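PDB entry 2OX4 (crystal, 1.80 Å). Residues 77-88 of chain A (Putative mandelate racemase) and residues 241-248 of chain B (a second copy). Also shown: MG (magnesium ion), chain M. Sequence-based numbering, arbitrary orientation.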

ATOM      1  N   LEU A  77     -16.647  28.669  14.389  1.00  7.98           N
ATOM      2  CA  LEU A  77     -17.780  27.762  14.199  1.00  7.36           C
ATOM      3  C   LEU A  77     -17.331  26.292  14.054  1.00 11.48           C
ATOM      4  O   LEU A  77     -18.012  25.374  14.508  1.00 12.14           O
ATOM      5  CB  LEU A  77     -18.623  28.212  13.006  1.00  6.67           C
ATOM      6  CG  LEU A  77     -19.280  29.590  13.234  1.00  6.83           C
ATOM      7  CD1 LEU A  77     -20.078  29.962  12.007  1.00 13.63           C
ATOM      8  CD2 LEU A  77     -20.156  29.663  14.508  1.00  7.72           C
ATOM      9  N   PHE A  78     -16.160  26.089  13.460  1.00  9.03           N
ATOM     10  CA  PHE A  78     -15.561  24.754  13.355  1.00 10.27           C
ATOM     11  C   PHE A  78     -15.103  24.195  14.716  1.00  9.50           C
ATOM     12  O   PHE A  78     -15.403  23.040  15.054  1.00 10.52           O
ATOM     13  CB  PHE A  78     -14.378  24.813  12.376  1.00  8.30           C
ATOM     14  CG  PHE A  78     -13.796  23.468  12.019  1.00  9.80           C
ATOM     15  CD1 PHE A  78     -14.616  22.386  11.706  1.00 13.11           C
ATOM     16  CD2 PHE A  78     -12.415  23.310  11.944  1.00 12.37           C
ATOM     17  CE1 PHE A  78     -14.056  21.147  11.362  1.00 13.91           C
ATOM     18  CE2 PHE A  78     -11.857  22.082  11.600  1.00 14.45           C
ATOM     19  CZ  PHE A  78     -12.681  21.004  11.316  1.00 12.57           C
ATOM     20  N   LYS A  79     -14.404  25.021  15.494  1.00 10.16           N
ATOM     21  CA  LYS A  79     -13.618  24.553  16.649  1.00  8.07           C
ATOM     22  C   LYS A  79     -14.241  24.852  18.009  1.00 13.39           C
ATOM     23  O   LYS A  79     -13.829  24.255  19.013  1.00 10.63           O
ATOM     24  CB  LYS A  79     -12.215  25.160  16.621  1.00  6.99           C
ATOM     25  CG  LYS A  79     -11.353  24.658  15.465  1.00  9.70           C
ATOM     26  CD  LYS A  79     -10.928  23.208  15.686  1.00 15.35           C
ATOM     27  CE  LYS A  79      -9.926  22.762  14.615  1.00 14.67           C
ATOM     28  NZ  LYS A  79      -8.638  23.491  14.764  1.00 10.28           N
ATOM     29  N   LYS A  80     -15.177  25.804  18.060  1.00  9.18           N
ATOM     30  CA  LYS A  80     -15.730  26.252  19.345  1.00 11.97           C
ATOM     31  C   LYS A  80     -17.195  25.880  19.599  1.00 13.11           C
ATOM     32  O   LYS A  80     -17.740  26.193  20.661  1.00 14.14           O
ATOM     33  CB  LYS A  80     -15.520  27.759  19.547  1.00 10.63           C
ATOM     34  CG  LYS A  80     -14.066  28.202  19.552  1.00 13.16           C
ATOM     35  CD  LYS A  80     -13.338  27.742  20.799  1.00 20.19           C
ATOM     36  CE  LYS A  80     -11.882  28.201  20.773  1.00 27.45           C
ATOM     37  NZ  LYS A  80     -11.095  27.612  21.891  1.00 35.68           N
ATOM     38  N   THR A  81     -17.807  25.180  18.648  1.00  8.23           N
ATOM     39  CA  THR A  81     -19.195  24.734  18.763  1.00 11.60           C
ATOM     40  C   THR A  81     -19.296  23.309  19.314  1.00 13.26           C
ATOM     41  O   THR A  81     -20.398  22.835  19.626  1.00 11.69           O
ATOM     42  CB  THR A  81     -19.876  24.768  17.398  1.00 14.04           C
ATOM     43  OG1 THR A  81     -19.102  23.994  16.457  1.00 10.86           O
ATOM     44  CG2 THR A  81     -20.014  26.228  16.910  1.00 12.84           C
ATOM     45  N   PHE A  82     -18.138  22.652  19.444  1.00 10.04           N
ATOM     46  CA  PHE A  82     -18.018  21.207  19.693  1.00  8.10           C
ATOM     47  C   PHE A  82     -18.383  20.360  18.480  1.00  9.14           C
ATOM     48  O   PHE A  82     -17.571  19.565  18.012  1.00  9.19           O
ATOM     49  CB  PHE A  82     -18.772  20.718  20.943  1.00 12.06           C
ATOM     50  CG  PHE A  82     -18.170  19.472  21.536  1.00 11.63           C
ATOM     51  CD1 PHE A  82     -17.029  19.562  22.337  1.00 12.06           C
ATOM     52  CD2 PHE A  82     -18.700  18.217  21.256  1.00 15.29           C
ATOM     53  CE1 PHE A  82     -16.425  18.428  22.866  1.00 14.03           C
ATOM     54  CE2 PHE A  82     -18.095  17.055  21.784  1.00 11.76           C
ATOM     55  CZ  PHE A  82     -16.958  17.173  22.584  1.00  9.76           C
ATOM     56  N   TRP A  83     -19.602  20.529  17.972  1.00  9.38           N
ATOM     57  CA  TRP A  83     -20.094  19.689  16.867  1.00 12.70           C
ATOM     58  C   TRP A  83     -19.442  19.958  15.514  1.00  8.82           C
ATOM     59  O   TRP A  83     -19.433  19.084  14.648  1.00 10.73           O
ATOM     60  CB  TRP A  83     -21.633  19.667  16.822  1.00  8.93           C
ATOM     61  CG  TRP A  83     -22.120  19.363  18.192  1.00 10.02           C
ATOM     62  CD1 TRP A  83     -22.705  20.232  19.077  1.00  9.95           C
ATOM     63  CD2 TRP A  83     -21.947  18.127  18.899  1.00 11.71           C
ATOM     64  NE1 TRP A  83     -22.934  19.599  20.281  1.00 14.19           N
ATOM     65  CE2 TRP A  83     -22.487  18.305  20.195  1.00 17.74           C
ATOM     66  CE3 TRP A  83     -21.406  16.879  18.555  1.00  8.33           C
ATOM     67  CZ2 TRP A  83     -22.499  17.282  21.150  1.00 15.58           C
ATOM     68  CZ3 TRP A  83     -21.426  15.859  19.511  1.00 13.56           C
ATOM     69  CH2 TRP A  83     -21.966  16.073  20.791  1.00 14.61           C
ATOM     70  N   GLY A  84     -18.870  21.156  15.346  1.00 11.91           N
ATOM     71  CA  GLY A  84     -18.143  21.494  14.115  1.00  9.68           C
ATOM     72  C   GLY A  84     -17.083  20.452  13.783  1.00  9.96           C
ATOM     73  O   GLY A  84     -16.889  20.075  12.614  1.00 11.73           O
ATOM     74  N   GLN A  85     -16.417  19.962  14.828  1.00  8.82           N
ATOM     75  CA  GLN A  85     -15.336  18.987  14.667  1.00 11.61           C
ATOM     76  C   GLN A  85     -15.786  17.567  14.364  1.00 11.44           C
ATOM     77  O   GLN A  85     -14.976  16.753  13.936  1.00 10.52           O
ATOM     78  CB  GLN A  85     -14.402  19.006  15.888  1.00  8.51           C
ATOM     79  CG  GLN A  85     -13.471  20.231  15.908  1.00 11.22           C
ATOM     80  CD  GLN A  85     -12.811  20.397  17.256  1.00 14.90           C
ATOM     81  OE1 GLN A  85     -13.387  20.998  18.165  1.00 11.46           O
ATOM     82  NE2 GLN A  85     -11.603  19.842  17.403  1.00 11.31           N
ATOM     83  N   GLY A  86     -17.078  17.284  14.561  1.00  8.33           N
ATOM     84  CA  GLY A  86     -17.694  16.051  14.071  1.00  8.61           C
ATOM     85  C   GLY A  86     -18.232  16.149  12.650  1.00 13.84           C
ATOM     86  O   GLY A  86     -18.410  15.130  11.971  1.00 11.11           O
ATOM     87  N   GLY A  87     -18.483  17.372  12.186  1.00  9.26           N
ATOM     88  CA  GLY A  87     -18.894  17.595  10.789  1.00  8.92           C
ATOM     89  C   GLY A  87     -20.373  17.312  10.512  1.00  9.31           C
ATOM     90  O   GLY A  87     -21.149  16.963  11.427  1.00 10.23           O
ATOM     91  N   GLY A  88     -20.765  17.474   9.245  1.00 10.00           N
ATOM     92  CA  GLY A  88     -22.066  17.015   8.773  1.00  8.46           C
ATOM     93  C   GLY A  88     -22.787  18.016   7.876  1.00  7.61           C
ATOM     94  O   GLY A  88     -22.412  19.201   7.798  1.00  7.48           O
TER
ATOM     95  N   GLU B 241      -8.289  10.157  25.448  1.00  7.23           N
ATOM     96  CA  GLU B 241      -9.552  10.329  24.720  1.00  9.69           C
ATOM     97  C   GLU B 241      -9.579  11.622  23.903  1.00  9.37           C
ATOM     98  O   GLU B 241      -9.154  12.672  24.381  1.00  7.84           O
ATOM     99  CB  GLU B 241     -10.740  10.358  25.691  1.00  7.41           C
ATOM    100  CG  GLU B 241     -12.044  10.805  25.033  1.00  9.32           C
ATOM    101  CD  GLU B 241     -13.227  10.710  25.974  1.00 16.61           C
ATOM    102  OE1 GLU B 241     -13.099  10.016  26.993  1.00 13.52           O
ATOM    103  OE2 GLU B 241     -14.278  11.318  25.688  1.00 17.32           O
ATOM    104  N   GLU B 242     -10.112  11.531  22.684  1.00  6.14           N
ATOM    105  CA  GLU B 242     -10.344  12.679  21.788  1.00  9.27           C
ATOM    106  C   GLU B 242      -9.145  13.618  21.665  1.00  9.36           C
ATOM    107  O   GLU B 242      -9.196  14.786  22.046  1.00  9.86           O
ATOM    108  CB  GLU B 242     -11.632  13.434  22.141  1.00 10.81           C
ATOM    109  CG  GLU B 242     -12.902  12.750  21.634  1.00 11.89           C
ATOM    110  CD  GLU B 242     -13.950  13.750  21.151  1.00 14.46           C
ATOM    111  OE1 GLU B 242     -14.479  14.507  21.994  1.00 17.14           O
ATOM    112  OE2 GLU B 242     -14.243  13.775  19.935  1.00 16.23           O
ATOM    113  N   ILE B 243      -8.061  13.081  21.126  1.00  7.53           N
ATOM    114  CA  ILE B 243      -6.785  13.790  21.179  1.00  7.62           C
ATOM    115  C   ILE B 243      -6.622  14.767  20.019  1.00  7.93           C
ATOM    116  O   ILE B 243      -5.683  15.550  19.995  1.00 10.57           O
ATOM    117  CB  ILE B 243      -5.593  12.813  21.251  1.00 10.00           C
ATOM    118  CG1 ILE B 243      -5.455  12.010  19.955  1.00 12.47           C
ATOM    119  CG2 ILE B 243      -5.719  11.920  22.478  1.00 11.02           C
ATOM    120  CD1 ILE B 243      -4.162  11.175  19.855  1.00 13.58           C
ATOM    121  N   ASN B 244      -7.544  14.710  19.059  1.00  9.28           N
ATOM    122  CA  ASN B 244      -7.521  15.636  17.930  1.00 10.33           C
ATOM    123  C   ASN B 244      -8.894  15.786  17.273  1.00 15.31           C
ATOM    124  O   ASN B 244      -9.898  15.395  17.858  1.00 13.63           O
ATOM    125  CB  ASN B 244      -6.448  15.214  16.917  1.00  9.17           C
ATOM    126  CG  ASN B 244      -6.831  13.967  16.117  1.00 10.97           C
ATOM    127  OD1 ASN B 244      -7.711  13.194  16.507  1.00 14.28           O
ATOM    128  ND2 ASN B 244      -6.177  13.785  14.978  1.00 11.31           N
ATOM    129  N   THR B 245      -8.924  16.347  16.062  1.00  9.30           N
ATOM    130  CA  THR B 245     -10.164  16.473  15.297  1.00 10.04           C
ATOM    131  C   THR B 245     -10.414  15.177  14.507  1.00  9.32           C
ATOM    132  O   THR B 245      -9.535  14.728  13.769  1.00 14.82           O
ATOM    133  CB  THR B 245     -10.084  17.683  14.331  1.00  9.30           C
ATOM    134  OG1 THR B 245     -10.021  18.906  15.091  1.00 11.51           O
ATOM    135  CG2 THR B 245     -11.317  17.735  13.407  1.00 10.41           C
ATOM    136  N   PRO B 246     -11.594  14.550  14.679  1.00 12.09           N
ATOM    137  CA  PRO B 246     -11.822  13.255  14.034  1.00  9.81           C
ATOM    138  C   PRO B 246     -12.190  13.266  12.537  1.00 11.01           C
ATOM    139  O   PRO B 246     -12.382  12.208  11.958  1.00 15.90           O
ATOM    140  CB  PRO B 246     -12.950  12.639  14.881  1.00 14.00           C
ATOM    141  CG  PRO B 246     -13.743  13.818  15.350  1.00 12.11           C
ATOM    142  CD  PRO B 246     -12.724  14.949  15.542  1.00 11.79           C
ATOM    143  N   LEU B 247     -12.246  14.451  11.918  1.00 16.72           N
ATOM    144  CA  LEU B 247     -12.632  14.611  10.493  1.00 17.37           C
ATOM    145  C   LEU B 247     -11.663  14.093   9.407  1.00 16.58           C
ATOM    146  O   LEU B 247     -12.110  13.738   8.316  1.00 19.40           O
ATOM    147  CB  LEU B 247     -12.985  16.079  10.200  1.00 18.10           C
ATOM    148  CG  LEU B 247     -14.393  16.592  10.478  1.00 24.55           C
ATOM    149  CD1 LEU B 247     -14.602  17.893   9.697  1.00 21.52           C
ATOM    150  CD2 LEU B 247     -15.465  15.582  10.073  1.00 26.92           C
ATOM    151  N   ASN B 248     -10.357  14.062   9.684  1.00 17.59           N
ATOM    152  CA  ASN B 248      -9.372  13.374   8.811  1.00 17.56           C
ATOM    153  C   ASN B 248      -8.871  12.135   9.569  1.00 14.73           C
ATOM    154  O   ASN B 248      -7.866  12.224  10.287  1.00 10.77           O
ATOM    155  CB  ASN B 248      -8.182  14.320   8.466  1.00 11.18           C
ATOM    156  CG  ASN B 248      -7.129  13.681   7.532  1.00 15.27           C
ATOM    157  OD1 ASN B 248      -7.199  12.499   7.183  1.00 15.65           O
ATOM    158  ND2 ASN B 248      -6.148  14.487   7.117  1.00 11.59           N
TER
HETATM  159 MG    MG M 502     -15.388  13.182  25.743  1.00  9.07          MG
HETATM  160  O   HOH W   1     -14.178  14.381  24.442  1.00 20.21           O
HETATM  161  O   HOH W   2     -16.762  15.064  26.101  1.00 27.97           O
HETATM  162  O   HOH W   3     -16.785  12.557  27.282  1.00 24.30           O

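Chain A enters this contact at the end of a helix and leaves it through a run of glycines. Leu A77 to Lys A79 belong to a helix that begins earlier in the chain, and Phe A82 then breaks away with a positive phi of 72°. From Trp A83 to Gly A86 the backbone returns to helical angles, and the carbonyl of Trp A83 accepts from two successive amides: Gly A86 N to Trp A83 O is 3.0 Å and Gly A87 N to Trp A83 O is 3.1 Å. Thr A81 ties this turn to the helix. Its hydroxyl donates to the backbone, with Thr A81 OG1 2.6 Å from Leu A77 O, and accepts from the next turn, with Gly A84 N 3.1 Å from Thr A81 OG1. Chain B crosses as an irregular segment, and no backbone-to-backbone hydrogen bond joins the two; the nearest CA atoms, those of Gln A85 and Thr B245, lie 5.8 Å apart.

Two of the glycines differ in what a CB would meet. A CB on Gly A84 would clash inside its own chain, against Phe A78 O. One on Gly A87 would point toward chain B and come within 2.8 Å of Leu B247 CD2, and the positive phi there favours glycine as well.

Leu B247 CD2 packs close to where a CB on Gly A87 would lie. The CB of Leu B247 points toward chain A, and Leu B247 CD2 sits 3.5 Å from Gly A86 O and 4.0 Å from Gly A87 CA. Leu B247 CD1 meets the ring edge, 3.7 Å from Phe A78 CE1. A single leucine thus spans the glycine turn and the aromatic side chain of the preceding helix.

One directional bond accompanies this packing. Gln A85 NE2 donates to Thr B245 OG1 at 3.0 Å, with a nearly straight N-H...O angle of 163°. Thr B245 CG2 is 4.1 Å from Phe A78 CZ. The carbonyl of Gln A85 fares less well: Gln A85 O lies 3.3 Å from Pro B246 CD and 3.5 Å from Leu B247 CG, buried without a hydrogen-bond partner, a polar cost within an otherwise close fit.

Earlier in both chains, Phe A82 CZ approaches Glu B242 OE1 at 3.7 Å. Glu B242 OE1 accepts from the O of water 1 at 2.5 Å, and the same water coordinates the magnesium, whose MG atom Glu B241 OE2 binds directly at 2.2 Å.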